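Local coordinates for invasion protein INVA (Salmonella enterica, PDB 2X49), which takes part in invasion of intestinal epithelial cells as an export-apparatus protein of the Salmonella type III secretion system, seen here as its C-terminal domain, at residues Asp274-Thr277 against Leu278-Asp282; Leu283-His287 against Lys288-Leu292. All coordinates share one frame; numbering follows the deposited sequence.

Contact 1: residues Asp274-Thr277 against Leu278-Asp282. With CA (calcium ion), chain F.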
loop_
_atom_site.group_PDB
_atom_site.type_symbol
_atom_site.label_atom_id
_atom_site.label_comp_id
_atom_site.label_asym_id
_atom_site.label_seq_id
_atom_site.Cartn_x
_atom_site.Cartn_y
_atom_site.Cartn_z
ATOM N N ASP A 274 -14.390 11.578 -12.307
ATOM C CA ASP A 274 -15.660 11.943 -11.610
ATOM C C ASP A 274 -16.526 10.677 -11.470
ATOM O O ASP A 274 -17.214 10.455 -10.455
ATOM C CB ASP A 274 -16.389 13.113 -12.276
ATOM C CG ASP A 274 -15.672 14.443 -12.035
ATOM O OD1 ASP A 274 -14.878 14.527 -11.061
ATOM O OD2 ASP A 274 -15.896 15.413 -12.804
ATOM N N LEU A 275 -16.483 9.841 -12.504
ATOM C CA LEU A 275 -17.274 8.575 -12.502
ATOM C C LEU A 275 -16.712 7.595 -11.447
ATOM O O LEU A 275 -17.428 6.951 -10.706
ATOM C CB LEU A 275 -17.282 7.915 -13.893
ATOM C CG LEU A 275 -17.859 6.509 -13.907
ATOM C CD1 LEU A 275 -19.373 6.537 -13.604
ATOM C CD2 LEU A 275 -17.586 5.855 -15.279
ATOM N N ILE A 276 -15.388 7.487 -11.389
ATOM C CA ILE A 276 -14.715 6.569 -10.461
ATOM C C ILE A 276 -15.045 7.074 -9.031
ATOM O O ILE A 276 -15.457 6.319 -8.143
ATOM C CB ILE A 276 -13.178 6.443 -10.740
ATOM C CG1 ILE A 276 -12.897 5.777 -12.100
ATOM C CG2 ILE A 276 -12.466 5.719 -9.585
ATOM C CD1 ILE A 276 -11.458 6.015 -12.525
ATOM N N THR A 277 -14.968 8.382 -8.882
ATOM C CA THR A 277 -15.257 9.010 -7.576
ATOM C C THR A 277 -16.657 8.687 -7.099
ATOM O O THR A 277 -16.902 8.301 -5.948
ATOM C CB THR A 277 -15.068 10.550 -7.619
ATOM O OG1 THR A 277 -13.707 10.870 -7.925
ATOM C CG2 THR A 277 -15.438 11.170 -6.270
ATOM N N LEU A 278 -17.607 8.803 -8.020
ATOM C CA LEU A 278 -19.012 8.539 -7.725
ATOM C C LEU A 278 -19.296 7.107 -7.279
ATOM O O LEU A 278 -20.083 6.853 -6.359
ATOM C CB LEU A 278 -19.842 8.870 -8.961
ATOM C CG LEU A 278 -21.326 8.610 -8.893
ATOM C CD1 LEU A 278 -21.937 9.477 -7.795
ATOM C CD2 LEU A 278 -21.967 8.898 -10.300
ATOM N N LYS A 279 -18.607 6.173 -7.913
ATOM C CA LYS A 279 -18.808 4.755 -7.651
ATOM C C LYS A 279 -18.176 4.368 -6.341
ATOM O O LYS A 279 -18.580 3.400 -5.686
ATOM C CB LYS A 279 -18.279 3.880 -8.806
ATOM C CG LYS A 279 -18.972 4.163 -10.070
ATOM C CD LYS A 279 -20.414 3.780 -10.015
ATOM C CE LYS A 279 -20.908 3.465 -11.397
ATOM N NZ LYS A 279 -21.109 1.997 -11.553
ATOM N N LEU A 280 -17.166 5.118 -5.956
ATOM C CA LEU A 280 -16.439 4.818 -4.707
ATOM C C LEU A 280 -17.119 5.476 -3.514
ATOM O O LEU A 280 -16.900 5.073 -2.368
ATOM C CB LEU A 280 -14.962 5.233 -4.743
ATOM C CG LEU A 280 -14.039 4.478 -5.713
ATOM C CD1 LEU A 280 -12.683 5.200 -5.824
ATOM C CD2 LEU A 280 -13.831 3.005 -5.315
ATOM N N ASP A 281 -17.954 6.448 -3.793
ATOM C CA ASP A 281 -18.422 7.418 -2.750
ATOM C C ASP A 281 -19.156 6.788 -1.557
ATOM O O ASP A 281 -19.078 7.281 -0.427
ATOM C CB ASP A 281 -19.281 8.544 -3.376
ATOM C CG ASP A 281 -19.778 9.558 -2.354
ATOM O OD1 ASP A 281 -18.944 10.260 -1.748
ATOM O OD2 ASP A 281 -21.003 9.667 -2.186
ATOM N N ASP A 282 -19.855 5.693 -1.817
ATOM C CA ASP A 282 -20.780 5.133 -0.802
ATOM C C ASP A 282 -20.262 3.868 -0.136
ATOM O O ASP A 282 -20.969 3.204 0.629
ATOM C CB ASP A 282 -22.205 4.962 -1.347
ATOM C CG ASP A 282 -22.340 3.841 -2.381
ATOM O OD1 ASP A 282 -21.346 3.150 -2.674
ATOM O OD2 ASP A 282 -23.488 3.668 -2.877
HETATM CA CA CA F . -14.975 18.056 -12.895
#
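Ile-276 and Leu-280, one helical turn apart, lie side by side and point the same way, forming the buried stripe of the last turns of helix 266-280. Leu-280 shows how a side chain can pack on both the backbone and the side chain of the preceding turn. Its CB lies against the carbonyl oxygen of Ile-276, and CG, set anti to its own carbonyl carbon (chi1 -67°), comes closer still, 3.4 Å from Ile-276 O. At the tip, CD1 reaches CG2 of Ile-276 at 3.8 Å. That carbonyl also accepts the N-H of Leu-280 at 3.0 Å from N to O, so one oxygen is gripped by an i to i+4 bond and covered by the leucine's carbons.

On another face, Lys-279 runs beside Leu-275: its CG lies 3.2 Å from Leu-275 O and its CE 4.1 Å from Leu-275 CD1, while bends at chi2 and chi4 carry its end away from the preceding turn. Asp-274 faces solvent, and its OD2 binds a calcium ion at 2.8 Å. The hydroxyl of Thr-277 is tied back to Met-273 O.

Around this helix end, Phe-310 touches both Thr-277 and Leu-280, Leu-313 adds to the cover of Leu-280, and Lys-331 from strand 327-332 bonds Lys-279 O and forms a salt bridge with Asp-282.

Contact 2: residues Leu283-His287 against Lys288-Leu292; sequences LLIAH and KDLVL
Leu-290 folds back over Leu-283 and Ile-285 in the connection that carries the chain from helix 266-280 through a short 3-10 turn into strand 291-294, an inner strand of a four-stranded parallel sheet. The two branches of Leu-290 divide the work. CD1 meets CD1 of Leu-283 at 3.8 Å, the two side chains crossing at a slant, and also rests against the carbonyl oxygen of Ile-285. CD2 meets CG2 of Ile-285 at 3.8 Å, here with the side chains at about a right angle. With CG of Leu-290 anti to its carbonyl carbon (chi1 -68°), the fork is directed back at the incoming chain.

Two i to i+3 backbone bonds close the turn between these residues. Asp-289 N donates to Ala-286 O at 3.0 Å, and Leu-290 N donates to His-287 O at 3.1 Å, the spacing of a 3-10 turn. His-287 N is in turn fixed by the hydroxyl of Ser-102.

Farther out, charges pin the turn to its surroundings. Asp-289 pairs with Arg-79 through OD2 and with Arg-123 through OD1, while NZ of Lys-288 forms a salt bridge with Glu-128 and a hydrogen bond with His-131, both of helix 125-139. This network probably offsets the cost of burying the lysine. Arg-237 of strand 236-240 packs on both Ile-285 and Leu-290, and the same strand bonds to the backbone of Val-291. Within the turn itself, Lys-288, extended until a bend at chi4 (74°), brings NZ to 3.3 Å from Asp-289 OD2, a salt bridge whose hydrogen bond is weak.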
loop_
_atom_site.group_PDB
_atom_site.type_symbol
_atom_site.label_atom_id
_atom_site.label_comp_id
_atom_site.label_asym_id
_atom_site.label_seq_id
_atom_site.Cartn_x
_atom_site.Cartn_y
_atom_site.Cartn_z
ATOM N N LEU A 283 -18.996 3.610 -0.381
ATOM C CA LEU A 283 -18.274 2.443 0.243
ATOM C C LEU A 283 -18.062 2.641 1.734
ATOM O O LEU A 283 -17.752 3.753 2.200
ATOM C CB LEU A 283 -16.920 2.165 -0.392
ATOM C CG LEU A 283 -16.968 1.913 -1.880
ATOM C CD1 LEU A 283 -15.589 1.627 -2.395
ATOM C CD2 LEU A 283 -17.964 0.765 -2.096
ATOM N N LEU A 284 -18.217 1.541 2.467
ATOM C CA LEU A 284 -18.076 1.543 3.939
ATOM C C LEU A 284 -16.842 0.822 4.451
ATOM O O LEU A 284 -16.610 0.757 5.686
ATOM C CB LEU A 284 -19.295 0.922 4.618
ATOM C CG LEU A 284 -20.621 1.602 4.371
ATOM C CD1 LEU A 284 -21.688 0.878 5.190
ATOM C CD2 LEU A 284 -20.568 3.077 4.771
ATOM N N ILE A 285 -16.098 0.270 3.509
ATOM C CA ILE A 285 -14.768 -0.283 3.775
ATOM C C ILE A 285 -13.698 0.708 3.263
ATOM O O ILE A 285 -13.741 1.157 2.135
ATOM C CB ILE A 285 -14.622 -1.672 3.159
ATOM C CG1 ILE A 285 -15.661 -2.610 3.804
ATOM C CG2 ILE A 285 -13.244 -2.214 3.344
ATOM C CD1 ILE A 285 -15.457 -4.053 3.395
ATOM N N ALA A 286 -12.777 1.078 4.145
ATOM C CA ALA A 286 -11.706 2.054 3.793
ATOM C C ALA A 286 -10.878 1.572 2.621
ATOM O O ALA A 286 -10.646 0.395 2.443
ATOM C CB ALA A 286 -10.790 2.294 4.973
ATOM N N HIS A 287 -10.405 2.524 1.836
ATOM C CA HIS A 287 -9.662 2.200 0.608
ATOM C C HIS A 287 -8.414 1.393 0.827
ATOM O O HIS A 287 -8.103 0.554 -0.023
ATOM C CB HIS A 287 -9.339 3.464 -0.207
ATOM C CG HIS A 287 -10.563 4.220 -0.595
ATOM N ND1 HIS A 287 -10.529 5.510 -1.088
ATOM C CD2 HIS A 287 -11.870 3.880 -0.499
ATOM C CE1 HIS A 287 -11.770 5.921 -1.296
ATOM N NE2 HIS A 287 -12.602 4.952 -0.947
ATOM N N LYS A 288 -7.711 1.623 1.943
ATOM C CA LYS A 288 -6.455 0.878 2.192
ATOM C C LYS A 288 -6.711 -0.590 2.401
ATOM O O LYS A 288 -5.794 -1.391 2.325
ATOM C CB LYS A 288 -5.639 1.386 3.380
ATOM C CG LYS A 288 -6.334 1.358 4.665
ATOM C CD LYS A 288 -5.423 1.842 5.831
ATOM C CE LYS A 288 -6.134 1.743 7.161
ATOM N NZ LYS A 288 -6.204 0.307 7.546
ATOM N N ASP A 289 -7.972 -0.927 2.646
ATOM C CA ASP A 289 -8.393 -2.314 2.986
ATOM C C ASP A 289 -9.050 -3.024 1.816
ATOM O O ASP A 289 -9.588 -4.168 1.929
ATOM C CB ASP A 289 -9.308 -2.310 4.224
ATOM C CG ASP A 289 -8.556 -1.878 5.510
ATOM O OD1 ASP A 289 -7.549 -2.526 5.891
ATOM O OD2 ASP A 289 -8.979 -0.885 6.153
ATOM N N LEU A 290 -9.042 -2.332 0.704
ATOM C CA LEU A 290 -9.578 -2.805 -0.596
ATOM C C LEU A 290 -8.512 -2.937 -1.634
ATOM O O LEU A 290 -7.450 -2.377 -1.508
ATOM C CB LEU A 290 -10.612 -1.810 -1.137
ATOM C CG LEU A 290 -11.927 -1.689 -0.375
ATOM C CD1 LEU A 290 -12.850 -0.547 -0.869
ATOM C CD2 LEU A 290 -12.715 -3.011 -0.298
ATOM N N VAL A 291 -8.853 -3.652 -2.699
ATOM C CA VAL A 291 -8.100 -3.515 -3.954
ATOM C C VAL A 291 -9.060 -3.344 -5.091
ATOM O O VAL A 291 -10.204 -3.823 -5.070
ATOM C CB VAL A 291 -7.153 -4.707 -4.226
ATOM C CG1 VAL A 291 -6.016 -4.755 -3.134
ATOM C CG2 VAL A 291 -7.933 -6.017 -4.310
ATOM N N LEU A 292 -8.590 -2.656 -6.120
ATOM C CA LEU A 292 -9.339 -2.568 -7.375
ATOM C C LEU A 292 -8.804 -3.658 -8.303
ATOM O O LEU A 292 -7.653 -3.804 -8.391
ATOM C CB LEU A 292 -9.140 -1.198 -8.004
ATOM C CG LEU A 292 -10.033 -0.699 -9.082
ATOM C CD1 LEU A 292 -11.534 -0.855 -8.740
ATOM C CD2 LEU A 292 -9.636 0.775 -9.195
#

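How the contacts relate
Contacts 1 and 2 adjoin in sequence, their centres about 12 Å apart, and together trace the passage from helix 266-280 to strand 291-294. Contact 1 is partly buried: one helical face turns inward, whereas others meet solvent and a calcium ion. Contact 2 is buried, and its centre lies about 11 Å from the centre of the chain, against about 20 Å for contact 1. Both rely on local backbone bonds, i to i+4 in the helix and i to i+3 in the turn, but their polar side chains differ in setting. Near the surface, carboxylates serve a metal and Lys-331; inside, the acid and lysine of the turn join a network reaching other parts of the domain.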